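Local coordinates for protein catalase (Bacillus pumilus, PDB 4QOR) that catalyses the breakdown of hydrogen peroxide into water and molecular oxygen at a buried haem group, at residues Asn130-Phe135 / Thr179-Asp184. Sequence-based numbering, arbitrary orientation.
Sequences NNLPIF and TWLFSD. With HEM (protoporphyrin IX containing Fe), chain E; 2CH (2-chlorophenol), chain G.
Trp180, whose indole lies against Pro133 of the loop 130-135, also offers its carbonyl O to two donors at the end of helix 175-181. Ser183 OG reaches that oxygen at 2.7 Å, in the carbonyl plane with a C=O...OG angle of 152°, and Ser183 N joins at 3.1 Å. Serine suits this turn because its short hydroxyl can fold back onto the last helical turn; the same OG also bonds the backbone N of Glu185.

No hydrogen bond crosses the contact, which apolar and CH-pi packing holds. Pro133 lies over one face of the indole, its CD 3.7 Å from the centroid of the six-membered ring and 14° off the normal, a CH-pi contact in which the CD hydrogens, polarised by the nitrogen next to them, meet the pi cloud. CG sits above the outer rim, 3.6 Å from Trp180 CH2. Ile134 crosses the indole at about a right angle, bringing CG1 over the same face while its CD1 reaches the rim beside Trp180 CD1, at 3.6 Å; CG1 stands between the backbone N and carbonyl carbon (chi1 51°), and the extended chain carries the methyl to the indole. Leu132 splits its branches: CD2 lies 4.1 Å from Trp180 CE3, CD1 equally far from Leu181 CD1, the two leucines crossing nearly at right angles. Lys428 makes a cation-pi contact with the indole. With an alanine in place of Trp180, Pro133 and Ile134 would probably face a gap, and Lys428 would be left without its aromatic partner.

Further along the loop, Phe135 rests a ring face on the haem methyl CMC, while Leu181 CD2 touches the bound 2-chlorophenol. Shape and dispersion, not directed bonds, thus pack the loop leaving haem-side sheet strand 123-130 onto the C-terminal end of helix 175-181.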
loop_
_atom_site.group_PDB
_atom_site.type_symbol
_atom_site.label_atom_id
_atom_site.label_comp_id
_atom_site.label_asym_id
_atom_site.label_seq_id
_atom_site.Cartn_x
_atom_site.Cartn_y
_atom_site.Cartn_z
ATOM N N ASN A 130 -23.888 -15.684 -9.617
ATOM C CA ASN A 130 -24.450 -14.672 -10.485
ATOM C C ASN A 130 -25.915 -14.995 -10.688
ATOM O O ASN A 130 -26.338 -16.102 -10.361
ATOM C CB ASN A 130 -23.755 -14.694 -11.862
ATOM C CG ASN A 130 -22.511 -13.820 -11.936
ATOM O OD1 ASN A 130 -22.249 -13.012 -11.060
ATOM N ND2 ASN A 130 -21.759 -13.969 -13.022
ATOM N N ASN A 131 -26.684 -14.104 -11.304
ATOM C CA ASN A 131 -28.082 -14.446 -11.655
ATOM C C ASN A 131 -28.170 -15.513 -12.710
ATOM O O ASN A 131 -28.834 -16.539 -12.515
ATOM C CB ASN A 131 -28.918 -13.194 -12.032
ATOM C CG ASN A 131 -28.416 -12.498 -13.264
ATOM O OD1 ASN A 131 -27.219 -12.510 -13.561
ATOM N ND2 ASN A 131 -29.312 -11.858 -13.966
ATOM N N LEU A 132 -27.431 -15.328 -13.803
ATOM C CA LEU A 132 -27.433 -16.293 -14.905
ATOM C C LEU A 132 -26.635 -17.561 -14.539
ATOM O O LEU A 132 -25.638 -17.494 -13.839
ATOM C CB LEU A 132 -26.857 -15.682 -16.170
ATOM C CG LEU A 132 -27.486 -14.354 -16.595
ATOM C CD1 LEU A 132 -26.810 -13.859 -17.861
ATOM C CD2 LEU A 132 -28.970 -14.476 -16.843
ATOM N N PRO A 133 -27.087 -18.735 -15.026
ATOM C CA PRO A 133 -26.597 -19.992 -14.467
ATOM C C PRO A 133 -25.341 -20.570 -15.146
ATOM O O PRO A 133 -24.863 -21.659 -14.721
ATOM C CB PRO A 133 -27.830 -20.937 -14.620
ATOM C CG PRO A 133 -28.427 -20.472 -15.867
ATOM C CD PRO A 133 -28.279 -18.952 -15.851
ATOM N N ILE A 134 -24.812 -19.893 -16.163
ATOM C CA ILE A 134 -23.640 -20.386 -16.907
ATOM C C ILE A 134 -22.644 -19.251 -17.059
ATOM O O ILE A 134 -22.901 -18.145 -16.614
ATOM C CB ILE A 134 -24.016 -20.923 -18.281
ATOM C CG1 ILE A 134 -24.853 -19.926 -19.064
ATOM C CG2 ILE A 134 -24.850 -22.191 -18.133
ATOM C CD1 ILE A 134 -25.063 -20.317 -20.511
ATOM N N PHE A 135 -21.552 -19.499 -17.747
ATOM C CA PHE A 135 -20.584 -18.462 -17.968
ATOM C C PHE A 135 -20.069 -18.517 -19.387
ATOM O O PHE A 135 -20.405 -19.431 -20.141
ATOM C CB PHE A 135 -19.431 -18.581 -16.956
ATOM C CG PHE A 135 -18.798 -17.278 -16.586
ATOM C CD1 PHE A 135 -19.526 -16.324 -15.882
ATOM C CD2 PHE A 135 -17.488 -17.022 -16.893
ATOM C CE1 PHE A 135 -18.954 -15.139 -15.506
ATOM C CE2 PHE A 135 -16.885 -15.819 -16.499
ATOM C CZ PHE A 135 -17.644 -14.862 -15.862
ATOM N N THR A 179 -26.579 -16.186 -25.503
ATOM C CA THR A 179 -27.967 -16.478 -25.742
ATOM C C THR A 179 -28.872 -16.197 -24.514
ATOM O O THR A 179 -30.069 -15.921 -24.684
ATOM C CB THR A 179 -28.107 -17.942 -26.198
ATOM O OG1 THR A 179 -27.264 -18.127 -27.354
ATOM C CG2 THR A 179 -29.540 -18.266 -26.539
ATOM N N TRP A 180 -28.314 -16.263 -23.300
ATOM C CA TRP A 180 -29.030 -15.810 -22.117
ATOM C C TRP A 180 -28.919 -14.297 -21.919
ATOM O O TRP A 180 -29.904 -13.624 -21.590
ATOM C CB TRP A 180 -28.485 -16.488 -20.841
ATOM C CG TRP A 180 -28.837 -17.901 -20.609
ATOM C CD1 TRP A 180 -28.336 -18.977 -21.258
ATOM C CD2 TRP A 180 -29.727 -18.425 -19.596
ATOM N NE1 TRP A 180 -28.858 -20.118 -20.741
ATOM C CE2 TRP A 180 -29.733 -19.803 -19.736
ATOM C CE3 TRP A 180 -30.539 -17.854 -18.639
ATOM C CZ2 TRP A 180 -30.516 -20.631 -18.941
ATOM C CZ3 TRP A 180 -31.307 -18.671 -17.845
ATOM C CH2 TRP A 180 -31.310 -20.037 -18.014
ATOM N N LEU A 181 -27.703 -13.787 -22.037
ATOM C CA LEU A 181 -27.402 -12.386 -21.650
ATOM C C LEU A 181 -28.080 -11.368 -22.579
ATOM O O LEU A 181 -28.359 -10.249 -22.168
ATOM C CB LEU A 181 -25.903 -12.161 -21.667
ATOM C CG LEU A 181 -25.375 -10.779 -21.266
ATOM C CD1 LEU A 181 -25.623 -10.473 -19.811
ATOM C CD2 LEU A 181 -23.906 -10.687 -21.603
ATOM N N PHE A 182 -28.345 -11.767 -23.828
ATOM C CA PHE A 182 -29.008 -10.905 -24.745
ATOM C C PHE A 182 -30.510 -11.116 -24.817
ATOM O O PHE A 182 -31.209 -10.416 -25.598
ATOM C CB PHE A 182 -28.305 -10.964 -26.101
ATOM C CG PHE A 182 -27.088 -10.095 -26.149
ATOM C CD1 PHE A 182 -27.221 -8.740 -26.379
ATOM C CD2 PHE A 182 -25.850 -10.607 -25.875
ATOM C CE1 PHE A 182 -26.114 -7.916 -26.358
ATOM C CE2 PHE A 182 -24.734 -9.790 -25.861
ATOM C CZ PHE A 182 -24.864 -8.448 -26.130
ATOM N N SER A 183 -31.046 -11.983 -23.968
ATOM C CA SER A 183 -32.471 -11.893 -23.651
ATOM C C SER A 183 -32.647 -10.667 -22.794
ATOM O O SER A 183 -31.673 -9.993 -22.486
ATOM C CB SER A 183 -32.963 -13.129 -22.923
ATOM O OG SER A 183 -32.589 -13.152 -21.551
ATOM N N ASP A 184 -33.863 -10.356 -22.400
ATOM C CA ASP A 184 -34.036 -9.229 -21.537
ATOM C C ASP A 184 -33.557 -9.490 -20.108
ATOM O O ASP A 184 -33.456 -8.575 -19.316
ATOM C CB ASP A 184 -35.471 -8.717 -21.550
ATOM C CG ASP A 184 -35.845 -8.019 -22.893
ATOM O OD1 ASP A 184 -34.985 -7.495 -23.654
ATOM O OD2 ASP A 184 -37.062 -7.998 -23.151
HETATM C CHA HEM E . -16.144 -10.374 -8.100
HETATM C CHB HEM E . -12.607 -12.887 -10.319
HETATM C CHC HEM E . -16.056 -15.628 -12.507
HETATM C CHD HEM E . -19.332 -13.800 -9.442
HETATM C C1A HEM E . -14.915 -10.789 -8.552
HETATM C C2A HEM E . -13.686 -10.196 -8.150
HETATM C C3A HEM E . -12.709 -10.915 -8.775
HETATM C C4A HEM E . -13.300 -11.963 -9.539
HETATM C CMA HEM E . -11.234 -10.694 -8.665
HETATM C CAA HEM E . -13.501 -9.024 -7.208
HETATM C CBA HEM E . -13.775 -9.555 -5.793
HETATM C CGA HEM E . -13.420 -8.642 -4.633
HETATM O O1A HEM E . -13.783 -8.891 -3.426
HETATM O O2A HEM E . -12.726 -7.649 -4.876
HETATM C C1B HEM E . -13.258 -13.863 -11.123
HETATM C C2B HEM E . -12.578 -14.783 -12.000
HETATM C C3B HEM E . -13.545 -15.521 -12.610
HETATM C C4B HEM E . -14.841 -15.054 -12.098
HETATM C CMB HEM E . -11.114 -14.973 -12.286
HETATM C CAB HEM E . -13.347 -16.603 -13.568
HETATM C CBB HEM E . -12.117 -17.034 -13.751
HETATM C C1C HEM E . -17.223 -15.371 -11.832
HETATM C C2C HEM E . -18.272 -16.280 -11.780
HETATM C C3C HEM E . -19.217 -15.773 -10.907
HETATM C C4C HEM E . -18.711 -14.563 -10.393
HETATM C CMC HEM E . -18.312 -17.553 -12.596
HETATM C CAC HEM E . -20.467 -16.385 -10.496
HETATM C CBC HEM E . -20.634 -17.672 -10.730
HETATM C C1D HEM E . -18.667 -12.721 -8.855
HETATM C C2D HEM E . -19.384 -11.852 -7.924
HETATM C C3D HEM E . -18.517 -10.893 -7.570
HETATM C C4D HEM E . -17.269 -11.174 -8.286
HETATM C CMD HEM E . -20.820 -12.053 -7.494
HETATM C CAD HEM E . -18.790 -9.773 -6.618
HETATM C CBD HEM E . -18.525 -10.328 -5.210
HETATM C CGD HEM E . -18.663 -9.193 -4.249
HETATM O O1D HEM E . -19.826 -8.951 -3.885
HETATM O O2D HEM E . -17.658 -8.505 -3.858
HETATM N NA HEM E . -14.654 -11.881 -9.396
HETATM N NB HEM E . -14.595 -14.085 -11.229
HETATM N NC HEM E . -17.467 -14.400 -10.943
HETATM N ND HEM E . -17.422 -12.278 -9.046
HETATM FE FE HEM E . -16.103 -13.089 -10.112
HETATM C C1 2CH G . -21.471 -8.443 -21.576
HETATM C C2 2CH G . -21.851 -7.428 -20.725
HETATM C C3 2CH G . -22.523 -6.363 -21.301
HETATM C C4 2CH G . -22.806 -6.281 -22.674
HETATM C C5 2CH G . -22.442 -7.289 -23.545
HETATM C C6 2CH G . -21.774 -8.361 -23.009
HETATM O O 2CH G . -20.823 -9.566 -21.188
HETATM CL CL8 2CH G . -21.158 -9.777 -23.932
#